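Local coordinates for heavy metal cation tricomponent efflux pump ZneA(CzcA-like) (Cupriavidus metallidurans, PDB 4K0J), which probably exports Zn(II) in exchange for protons, as the inner-membrane RND pump of a three-component heavy-metal efflux system, at residues R721-N725 with L774-N778; A768-L772 with V782-Q786; L893-G897 with T999-T1004; S912-F917 with P988-V993. One frame throughout, in Å; residues are numbered along the deposited sequence.

Contact 1 of 4, residues R721-N725 with L774-N778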
loop_
_atom_site.group_PDB
_atom_site.type_symbol
_atom_site.label_atom_id
_atom_site.label_comp_id
_atom_site.label_asym_id
_atom_site.label_seq_id
_atom_site.Cartn_x
_atom_site.Cartn_y
_atom_site.Cartn_z
ATOM N N ARG C 721 -45.428 7.873 38.241
ATOM C CA ARG C 721 -46.236 8.097 39.432
ATOM C C ARG C 721 -45.502 7.643 40.687
ATOM O O ARG C 721 -46.038 7.735 41.791
ATOM C CB ARG C 721 -47.581 7.379 39.318
ATOM C CG ARG C 721 -48.496 7.973 38.266
ATOM C CD ARG C 721 -49.801 7.213 38.166
ATOM N NE ARG C 721 -49.770 6.158 37.157
ATOM C CZ ARG C 721 -49.535 4.875 37.413
ATOM N NH1 ARG C 721 -49.533 3.991 36.425
ATOM N NH2 ARG C 721 -49.304 4.475 38.655
ATOM N N LEU C 722 -44.276 7.152 40.512
ATOM C CA LEU C 722 -43.467 6.706 41.641
ATOM C C LEU C 722 -42.109 7.390 41.654
ATOM O O LEU C 722 -41.294 7.144 42.545
ATOM C CB LEU C 722 -43.276 5.186 41.621
ATOM C CG LEU C 722 -44.512 4.301 41.795
ATOM C CD1 LEU C 722 -44.110 2.853 42.023
ATOM C CD2 LEU C 722 -45.383 4.800 42.936
ATOM N N GLY C 723 -41.869 8.245 40.665
ATOM C CA GLY C 723 -40.602 8.943 40.556
ATOM C C GLY C 723 -39.424 7.989 40.465
ATOM O O GLY C 723 -38.654 7.849 41.418
ATOM N N ILE C 724 -39.298 7.321 39.319
ATOM C CA ILE C 724 -38.206 6.381 39.071
ATOM C C ILE C 724 -37.769 6.455 37.611
ATOM O O ILE C 724 -38.607 6.583 36.713
ATOM C CB ILE C 724 -38.607 4.926 39.435
ATOM C CG1 ILE C 724 -38.475 4.699 40.942
ATOM C CG2 ILE C 724 -37.762 3.904 38.663
ATOM C CD1 ILE C 724 -38.193 3.264 41.332
ATOM N N ASN C 725 -36.459 6.399 37.381
ATOM C CA ASN C 725 -35.909 6.384 36.031
ATOM C C ASN C 725 -35.795 4.971 35.489
ATOM O O ASN C 725 -35.508 4.032 36.231
ATOM C CB ASN C 725 -34.520 7.016 36.012
ATOM C CG ASN C 725 -34.528 8.452 36.470
ATOM O OD1 ASN C 725 -35.373 9.243 36.058
ATOM N ND2 ASN C 725 -33.579 8.801 37.330
ATOM N N LEU C 774 -35.825 -1.286 44.603
ATOM C CA LEU C 774 -34.990 -0.165 44.198
ATOM C C LEU C 774 -35.647 1.130 44.681
ATOM O O LEU C 774 -36.859 1.303 44.551
ATOM C CB LEU C 774 -34.800 -0.145 42.679
ATOM C CG LEU C 774 -36.011 0.148 41.787
ATOM C CD1 LEU C 774 -35.571 0.740 40.458
ATOM C CD2 LEU C 774 -36.839 -1.105 41.554
ATOM N N THR C 775 -34.852 2.033 45.248
ATOM C CA THR C 775 -35.398 3.243 45.862
ATOM C C THR C 775 -35.979 4.237 44.852
ATOM O O THR C 775 -35.812 4.079 43.642
ATOM C CB THR C 775 -34.358 3.948 46.744
ATOM O OG1 THR C 775 -33.138 4.099 46.011
ATOM C CG2 THR C 775 -34.085 3.127 47.993
ATOM N N ALA C 776 -36.660 5.259 45.362
ATOM C CA ALA C 776 -37.362 6.219 44.516
ATOM C C ALA C 776 -37.004 7.661 44.859
ATOM O O ALA C 776 -35.962 7.929 45.463
ATOM C CB ALA C 776 -38.864 6.012 44.623
ATOM N N ALA C 777 -37.877 8.587 44.467
ATOM C CA ALA C 777 -37.667 10.009 44.726
ATOM C C ALA C 777 -38.142 10.406 46.122
ATOM O O ALA C 777 -37.719 11.427 46.664
ATOM C CB ALA C 777 -38.369 10.849 43.669
ATOM N N ASN C 778 -39.023 9.592 46.695
ATOM C CA ASN C 778 -39.558 9.845 48.028
ATOM C C ASN C 778 -38.658 9.302 49.133
ATOM O O ASN C 778 -38.993 9.385 50.315
ATOM C CB ASN C 778 -40.968 9.263 48.160
ATOM C CG ASN C 778 -41.071 7.862 47.595
ATOM O OD1 ASN C 778 -40.660 6.891 48.229
ATOM N ND2 ASN C 778 -41.624 7.749 46.392
#

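Contact 2 of 4, residues A768-L772 with V782-Q786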
loop_
_atom_site.group_PDB
_atom_site.type_symbol
_atom_site.label_atom_id
_atom_site.label_comp_id
_atom_site.label_asym_id
_atom_site.label_seq_id
_atom_site.Cartn_x
_atom_site.Cartn_y
_atom_site.Cartn_z
ATOM N N ALA C 768 -38.556 -13.745 41.789
ATOM C CA ALA C 768 -37.468 -13.197 42.602
ATOM C C ALA C 768 -36.894 -11.889 42.055
ATOM O O ALA C 768 -36.597 -10.962 42.813
ATOM C CB ALA C 768 -36.361 -14.229 42.759
ATOM N N ILE C 769 -36.717 -11.827 40.740
ATOM C CA ILE C 769 -36.310 -10.597 40.085
ATOM C C ILE C 769 -37.334 -9.529 40.397
ATOM O O ILE C 769 -36.992 -8.477 40.919
ATOM C CB ILE C 769 -36.230 -10.769 38.554
ATOM C CG1 ILE C 769 -35.109 -11.734 38.175
ATOM C CG2 ILE C 769 -36.009 -9.432 37.862
ATOM C CD1 ILE C 769 -34.901 -11.847 36.687
ATOM N N GLY C 770 -38.600 -9.810 40.098
ATOM C CA GLY C 770 -39.652 -8.827 40.294
ATOM C C GLY C 770 -39.797 -8.388 41.738
ATOM O O GLY C 770 -40.371 -7.338 42.014
ATOM N N ASN C 771 -39.253 -9.186 42.654
ATOM C CA ASN C 771 -39.462 -8.991 44.087
ATOM C C ASN C 771 -38.382 -8.155 44.769
ATOM O O ASN C 771 -38.619 -7.569 45.829
ATOM C CB ASN C 771 -39.610 -10.344 44.788
ATOM C CG ASN C 771 -39.970 -10.207 46.248
ATOM O OD1 ASN C 771 -39.202 -10.591 47.131
ATOM N ND2 ASN C 771 -41.143 -9.640 46.514
ATOM N N LEU C 772 -37.193 -8.100 44.174
ATOM C CA LEU C 772 -36.144 -7.249 44.719
ATOM C C LEU C 772 -36.487 -5.794 44.453
ATOM O O LEU C 772 -37.249 -5.488 43.534
ATOM C CB LEU C 772 -34.749 -7.629 44.202
ATOM C CG LEU C 772 -34.465 -7.863 42.723
ATOM C CD1 LEU C 772 -34.483 -6.566 41.941
ATOM C CD2 LEU C 772 -33.133 -8.561 42.565
ATOM N N VAL C 782 -38.871 0.678 46.522
ATOM C CA VAL C 782 -39.984 0.343 45.636
ATOM C C VAL C 782 -39.696 -0.962 44.901
ATOM O O VAL C 782 -38.681 -1.079 44.218
ATOM C CB VAL C 782 -40.246 1.448 44.589
ATOM C CG1 VAL C 782 -41.178 0.941 43.507
ATOM C CG2 VAL C 782 -40.835 2.680 45.246
ATOM N N ALA C 783 -40.584 -1.941 45.046
ATOM C CA ALA C 783 -40.395 -3.242 44.411
ATOM C C ALA C 783 -40.405 -3.106 42.898
ATOM O O ALA C 783 -41.089 -2.246 42.353
ATOM C CB ALA C 783 -41.462 -4.216 44.861
ATOM N N LEU C 784 -39.637 -3.958 42.228
ATOM C CA LEU C 784 -39.462 -3.869 40.785
ATOM C C LEU C 784 -40.740 -4.190 40.003
ATOM O O LEU C 784 -41.000 -3.595 38.957
ATOM C CB LEU C 784 -38.324 -4.789 40.337
ATOM C CG LEU C 784 -38.041 -4.817 38.834
ATOM C CD1 LEU C 784 -37.568 -3.449 38.375
ATOM C CD2 LEU C 784 -37.038 -5.904 38.480
ATOM N N ALA C 785 -41.541 -5.121 40.515
ATOM C CA ALA C 785 -42.759 -5.543 39.826
ATOM C C ALA C 785 -43.872 -4.499 39.929
ATOM O O ALA C 785 -45.012 -4.734 39.523
ATOM C CB ALA C 785 -43.232 -6.881 40.363
ATOM N N GLN C 786 -43.520 -3.337 40.467
ATOM C CA GLN C 786 -44.463 -2.256 40.693
ATOM C C GLN C 786 -44.432 -1.275 39.528
ATOM O O GLN C 786 -45.333 -0.449 39.377
ATOM C CB GLN C 786 -44.100 -1.536 41.992
ATOM C CG GLN C 786 -45.266 -0.940 42.748
ATOM C CD GLN C 786 -44.909 -0.614 44.187
ATOM O OE1 GLN C 786 -44.048 -1.258 44.793
ATOM N NE2 GLN C 786 -45.571 0.392 44.743
#

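Contact 3 of 4, residues L893-G897 with T999-T1004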
loop_
_atom_site.group_PDB
_atom_site.type_symbol
_atom_site.label_atom_id
_atom_site.label_comp_id
_atom_site.label_asym_id
_atom_site.label_seq_id
_atom_site.Cartn_x
_atom_site.Cartn_y
_atom_site.Cartn_z
ATOM N N LEU C 893 -10.284 -40.205 -29.173
ATOM C CA LEU C 893 -9.614 -41.496 -29.062
ATOM C C LEU C 893 -9.089 -41.693 -27.650
ATOM O O LEU C 893 -9.093 -42.804 -27.119
ATOM C CB LEU C 893 -8.454 -41.586 -30.054
ATOM C CG LEU C 893 -8.777 -41.413 -31.538
ATOM C CD1 LEU C 893 -7.534 -41.644 -32.380
ATOM C CD2 LEU C 893 -9.890 -42.355 -31.956
ATOM N N ALA C 894 -8.634 -40.598 -27.051
ATOM C CA ALA C 894 -8.132 -40.615 -25.688
ATOM C C ALA C 894 -9.282 -40.453 -24.707
ATOM O O ALA C 894 -9.228 -40.951 -23.583
ATOM C CB ALA C 894 -7.110 -39.510 -25.497
ATOM N N THR C 895 -10.324 -39.756 -25.149
ATOM C CA THR C 895 -11.491 -39.498 -24.316
ATOM C C THR C 895 -12.188 -40.799 -23.915
ATOM O O THR C 895 -12.736 -40.902 -22.815
ATOM C CB THR C 895 -12.487 -38.559 -25.031
ATOM O OG1 THR C 895 -11.814 -37.358 -25.428
ATOM C CG2 THR C 895 -13.648 -38.199 -24.120
ATOM N N LEU C 896 -12.154 -41.787 -24.807
ATOM C CA LEU C 896 -12.745 -43.099 -24.544
ATOM C C LEU C 896 -12.221 -43.699 -23.245
ATOM O O LEU C 896 -12.986 -43.941 -22.312
ATOM C CB LEU C 896 -12.475 -44.060 -25.708
ATOM C CG LEU C 896 -12.742 -45.557 -25.485
ATOM C CD1 LEU C 896 -14.223 -45.851 -25.282
ATOM C CD2 LEU C 896 -12.181 -46.388 -26.635
ATOM N N GLY C 897 -10.911 -43.923 -23.186
ATOM C CA GLY C 897 -10.296 -44.500 -22.007
ATOM C C GLY C 897 -10.438 -43.624 -20.778
ATOM O O GLY C 897 -10.615 -44.119 -19.666
ATOM N N THR C 999 -6.139 -46.809 -24.366
ATOM C CA THR C 999 -7.199 -47.039 -25.343
ATOM C C THR C 999 -7.151 -45.970 -26.426
ATOM O O THR C 999 -8.079 -45.836 -27.223
ATOM C CB THR C 999 -8.601 -47.006 -24.706
ATOM O OG1 THR C 999 -9.055 -45.651 -24.620
ATOM C CG2 THR C 999 -8.592 -47.639 -23.319
ATOM N N ALA C 1000 -6.071 -45.198 -26.437
ATOM C CA ALA C 1000 -5.897 -44.142 -27.423
ATOM C C ALA C 1000 -4.843 -44.546 -28.437
ATOM O O ALA C 1000 -4.937 -44.206 -29.615
ATOM C CB ALA C 1000 -5.503 -42.844 -26.744
ATOM N N THR C 1001 -3.836 -45.273 -27.967
ATOM C CA THR C 1001 -2.758 -45.740 -28.825
ATOM C C THR C 1001 -3.284 -46.798 -29.791
ATOM O O THR C 1001 -2.870 -46.858 -30.950
ATOM C CB THR C 1001 -1.605 -46.329 -27.991
ATOM O OG1 THR C 1001 -1.281 -45.432 -26.926
ATOM C CG2 THR C 1001 -0.376 -46.542 -28.850
ATOM N N ALA C 1002 -4.213 -47.620 -29.309
ATOM C CA ALA C 1002 -4.799 -48.688 -30.113
ATOM C C ALA C 1002 -5.652 -48.134 -31.250
ATOM O O ALA C 1002 -6.017 -48.857 -32.176
ATOM C CB ALA C 1002 -5.624 -49.618 -29.236
ATOM N N LEU C 1003 -5.971 -46.848 -31.169
ATOM C CA LEU C 1003 -6.736 -46.189 -32.214
ATOM C C LEU C 1003 -5.855 -45.181 -32.948
ATOM O O LEU C 1003 -6.260 -44.602 -33.955
ATOM C CB LEU C 1003 -7.979 -45.517 -31.625
ATOM C CG LEU C 1003 -8.902 -46.453 -30.836
ATOM C CD1 LEU C 1003 -10.118 -45.708 -30.302
ATOM C CD2 LEU C 1003 -9.331 -47.645 -31.684
ATOM N N THR C 1004 -4.643 -44.986 -32.435
ATOM C CA THR C 1004 -3.666 -44.112 -33.072
ATOM C C THR C 1004 -2.875 -44.908 -34.098
ATOM O O THR C 1004 -2.354 -44.356 -35.065
ATOM C CB THR C 1004 -2.674 -43.531 -32.049
ATOM O OG1 THR C 1004 -3.384 -43.068 -30.895
ATOM C CG2 THR C 1004 -1.890 -42.376 -32.654
#

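Contact 4 of 4, residues S912-F917 with P988-V993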
loop_
_atom_site.group_PDB
_atom_site.type_symbol
_atom_site.label_atom_id
_atom_site.label_comp_id
_atom_site.label_asym_id
_atom_site.label_seq_id
_atom_site.Cartn_x
_atom_site.Cartn_y
_atom_site.Cartn_z
ATOM N N SER C 912 -10.331 -31.741 -11.261
ATOM C CA SER C 912 -9.074 -32.475 -11.236
ATOM C C SER C 912 -8.948 -33.388 -12.451
ATOM O O SER C 912 -7.962 -33.330 -13.184
ATOM C CB SER C 912 -8.985 -33.298 -9.954
ATOM O OG SER C 912 -7.731 -33.939 -9.841
ATOM N N SER C 913 -9.958 -34.225 -12.659
ATOM C CA SER C 913 -9.989 -35.121 -13.810
ATOM C C SER C 913 -10.098 -34.348 -15.121
ATOM O O SER C 913 -9.627 -34.811 -16.160
ATOM C CB SER C 913 -11.145 -36.109 -13.687
ATOM O OG SER C 913 -12.377 -35.422 -13.574
ATOM N N ALA C 914 -10.725 -33.177 -15.071
ATOM C CA ALA C 914 -10.789 -32.298 -16.232
ATOM C C ALA C 914 -9.380 -31.898 -16.655
ATOM O O ALA C 914 -8.984 -32.086 -17.816
ATOM C CB ALA C 914 -11.613 -31.070 -15.922
ATOM N N VAL C 915 -8.624 -31.355 -15.701
ATOM C CA VAL C 915 -7.218 -31.036 -15.928
ATOM C C VAL C 915 -6.479 -32.286 -16.407
ATOM O O VAL C 915 -5.576 -32.209 -17.244
ATOM C CB VAL C 915 -6.554 -30.474 -14.654
ATOM C CG1 VAL C 915 -5.074 -30.210 -14.886
ATOM C CG2 VAL C 915 -7.258 -29.198 -14.210
ATOM N N GLY C 916 -6.887 -33.440 -15.884
ATOM C CA GLY C 916 -6.370 -34.715 -16.347
ATOM C C GLY C 916 -6.541 -34.906 -17.845
ATOM O O GLY C 916 -5.615 -35.335 -18.528
ATOM N N PHE C 917 -7.727 -34.587 -18.358
ATOM C CA PHE C 917 -7.985 -34.675 -19.794
ATOM C C PHE C 917 -7.142 -33.663 -20.558
ATOM O O PHE C 917 -6.646 -33.951 -21.653
ATOM C CB PHE C 917 -9.470 -34.458 -20.098
ATOM C CG PHE C 917 -10.322 -35.675 -19.869
ATOM C CD1 PHE C 917 -11.103 -35.790 -18.732
ATOM C CD2 PHE C 917 -10.336 -36.708 -20.792
ATOM C CE1 PHE C 917 -11.885 -36.909 -18.520
ATOM C CE2 PHE C 917 -11.114 -37.829 -20.585
ATOM C CZ PHE C 917 -11.890 -37.929 -19.447
ATOM N N PRO C 988 -7.666 -38.514 -9.923
ATOM C CA PRO C 988 -8.453 -38.182 -11.114
ATOM C C PRO C 988 -7.617 -38.048 -12.386
ATOM O O PRO C 988 -7.935 -38.709 -13.378
ATOM C CB PRO C 988 -9.072 -36.833 -10.747
ATOM C CG PRO C 988 -9.241 -36.910 -9.288
ATOM C CD PRO C 988 -8.043 -37.663 -8.780
ATOM N N LEU C 989 -6.580 -37.215 -12.360
ATOM C CA LEU C 989 -5.717 -37.043 -13.529
ATOM C C LEU C 989 -5.045 -38.364 -13.890
ATOM O O LEU C 989 -4.934 -38.717 -15.065
ATOM C CB LEU C 989 -4.650 -35.970 -13.290
ATOM C CG LEU C 989 -5.098 -34.610 -12.751
ATOM C CD1 LEU C 989 -4.885 -34.551 -11.256
ATOM C CD2 LEU C 989 -4.363 -33.471 -13.431
ATOM N N ALA C 990 -4.609 -39.088 -12.862
ATOM C CA ALA C 990 -3.976 -40.388 -13.033
ATOM C C ALA C 990 -4.890 -41.341 -13.794
ATOM O O ALA C 990 -4.488 -41.959 -14.774
ATOM C CB ALA C 990 -3.616 -40.975 -11.681
ATOM N N THR C 991 -6.129 -41.441 -13.335
ATOM C CA THR C 991 -7.114 -42.320 -13.944
ATOM C C THR C 991 -7.406 -41.908 -15.383
ATOM O O THR C 991 -7.352 -42.734 -16.295
ATOM C CB THR C 991 -8.421 -42.308 -13.141
ATOM O OG1 THR C 991 -8.129 -42.525 -11.755
ATOM C CG2 THR C 991 -9.362 -43.387 -13.633
ATOM N N VAL C 992 -7.711 -40.627 -15.576
ATOM C CA VAL C 992 -8.020 -40.094 -16.900
ATOM C C VAL C 992 -6.910 -40.362 -17.915
ATOM O O VAL C 992 -7.174 -40.810 -19.032
ATOM C CB VAL C 992 -8.295 -38.580 -16.842
ATOM C CG1 VAL C 992 -8.253 -37.973 -18.236
ATOM C CG2 VAL C 992 -9.632 -38.312 -16.170
ATOM N N VAL C 993 -5.668 -40.098 -17.523
ATOM C CA VAL C 993 -4.540 -40.290 -18.431
ATOM C C VAL C 993 -4.210 -41.765 -18.659
ATOM O O VAL C 993 -4.157 -42.219 -19.802
ATOM C CB VAL C 993 -3.279 -39.551 -17.948
ATOM C CG1 VAL C 993 -2.082 -39.963 -18.779
ATOM C CG2 VAL C 993 -3.485 -38.045 -18.008
#

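Contact 1 of 4, residues R721-N725 with L774-N778
The turn of a small beta-hairpin, entered through strand 773-775, leans on the loop between helices 716-720 and 726-737, with Ile724 and Gly723 meeting Leu774, Ala776 and Ala777. This lies in the part of an RND pump that sits farthest from the membrane, by family precedent the docking domain. Ile724 does most of the apolar work. Its CG1 branch stands beside the backbone N and anti to the carbonyl carbon (chi1 -81°), and the chain then runs out toward the hairpin. There Ile724 CD1 reaches Leu774 CD1 at 3.7 Å, the two side chains lying askew to one another. Ile724 CD1 also sits 3.4 Å from Thr775 O, while Ile724 CG1 comes within 3.9 Å of Ala776 CB. Ala776 CB is also set against the loop backbone, 3.4 Å from Leu722 O. Polar fastening is slight: Ala777 N gives a weak hydrogen bond to Gly723 O at 3.2 Å, bent to 121° at the hydrogen. Gly723 has a positive phi of 58°, a conformation glycine adopts easily, and it lets the loop turn its carbonyl to the hairpin. Asn778 stays at the margin, with ND2 3.9 Å from Leu722 O. The contact is mostly at the surface, Ile724 being its buried member. Beyond it, Leu722 packs on Val782 of strand 781-783, the hairpin's second strand, and on Gln786 and Val787 of the loop that follows. On the loop side, helix 726-737 begins straight after Asn725, whose backbone N is hydrogen-bonded to Asp728 OD1 in the helix's first turn; Asn725 also packs on Val243 of a second subunit.

Contact 2 of 4, residues A768-L772 with V782-Q786
Leu784 and Ala785 bring two successive backbone N-H groups to carbonyls at the C-terminal end of helix 766-771. Ala785 N donates to Gly770 O at 2.9 Å, arriving in the carbonyl plane on a lone pair, although the bond is bent to 136° at the hydrogen. Leu784 N donates to Leu772 O at 3.1 Å; this bond is somewhat straighter, at 148°, with the donor tilted somewhat out of the carbonyl plane. Around these bonds the side chains close in. Leu784 CB lies 3.4 Å from Leu772 O, and Ala785 CB rests 3.3 Å from Gly770 O. With CG anti to its own N (chi1 179°), Leu784 sends its branch along the helix flank, parallel to Ile769 and pointing the same way. Leu784 CD2 then touches Ile769 CG2 at 3.7 Å, whereas Leu772 CD1 stays 4.4 Å from that same CD2. Gly770, lacking a side chain, leaves room for the backbones to meet, its CA lying 4.5 Å from that of Ala785. Farther out, helix 726-737 covers the apolar group: Leu784 packs on Val729 and Leu732, Leu772 also on Leu732, and Ile769 on Ile737. Ile769 additionally meets Leu218 of a second subunit. The whole is a helix running into a beta-hairpin, whose returning strand 781-783 passes into a 3-10 turn that supplies donors to the carbonyls of the helix end.

Contact 3 of 4, residues L893-G897 with T999-T1004
Ala894 and Ala1000 mark the tight side of a helix-to-helix contact in the transmembrane bundle of this RND protein, where helix 891-905 meets the segment leading into helix 1001-1004. Their CA atoms are 4.5 Å apart, and Ala1000 CB rests 3.6 Å from Ala894 CA. With such small side chains the backbones come close enough for a CA-H...O contact, Ala1000 CA to Leu893 O at 3.5 Å. Gly897 gives the same closeness one turn on: Thr999 faces it, with OG1 2.9 Å from Gly897 N and CG2 against its CA. Ala894 is backed by helix 911-939, where it packs on Leu920 and Ala924. The other side carries larger, partly exposed leucines, and it is loose where Leu896 approaches Leu1003: Leu896 CD2 comes no nearer to Leu1003 CD1 than 4.3 Å. Leu896 CG sits 3.8 Å from Thr999 OG1. Leu893, by contrast, packs closely on this partly exposed side. A chi1 of -58° swings Leu893 CG away from its carbonyl carbon and out over Leu1003, where the side chain forks: Leu893 CD2 meets Leu1003 CB at 3.7 Å, and the other prong, Leu893 CD1, lies 3.6 Å from Leu1003 O.

Contact 4 of 4, residues S912-F917 with P988-V993
The Phe917 ring takes Val992 CG1 squarely over one face: the methyl stands 3.4 Å from the ring centroid, only 8° off the normal, a CH-pi contact. The two side chains cross at about a right angle, and Val992 CG2 reaches the Phe917 CE1 atom at 3.5 Å. Phe917 CG is beside its backbone N (chi1 -80°), which turns the ring back over the valine although CB starts away from the partner helix. Between the helices Gly916 is the low point, its CA just 3.7 Å from Leu989 CA. The short helical segments, with axes 7.3 Å apart, can therefore cross at -40° with their backbones in contact at Gly916. Leu989 fills the groove beside Gly916, its CD2 3.6 Å from Val915 CG1, the two side chains lying alongside. At the N-terminal end Pro988 CB packs on Ser913 CB at 3.7 Å. The serine hydroxyls are bonded to backbone oxygens outside the pair, Ser912 OG to Val985 O and Ser913 OG to Asn910 O. Within the membrane bundle, Phe917 also packs on Leu899 of helix 891-905, while Val992 and Val993 both lean on Leu920, the next turn of helix 911-939.

The four contacts form two pairs on opposite sides of the chain's centre. Contacts 1 and 2 share the hairpin of strands 773-775 and 781-783 and have centres 13 Å apart; a probable hydrogen bond from Val782 N to Leu774 O, 2.9 Å, joins them, and Leu774 CD2 packs on Leu784 CA. Contacts 3 and 4, centres 15 Å apart, belong to the transmembrane bundle, where Thr895 CA lies 4.1 Å from Phe917 CE2. Helix 891-905 meets the later segment 999-1004, and helix 911-939 meets helix 986-997, so along the sequence contact 4 falls between the two segments of contact 3. Between the pairs the distances are long: the centres of contacts 2 and 4 are 72 Å apart, those of contacts 1 and 3 92 Å.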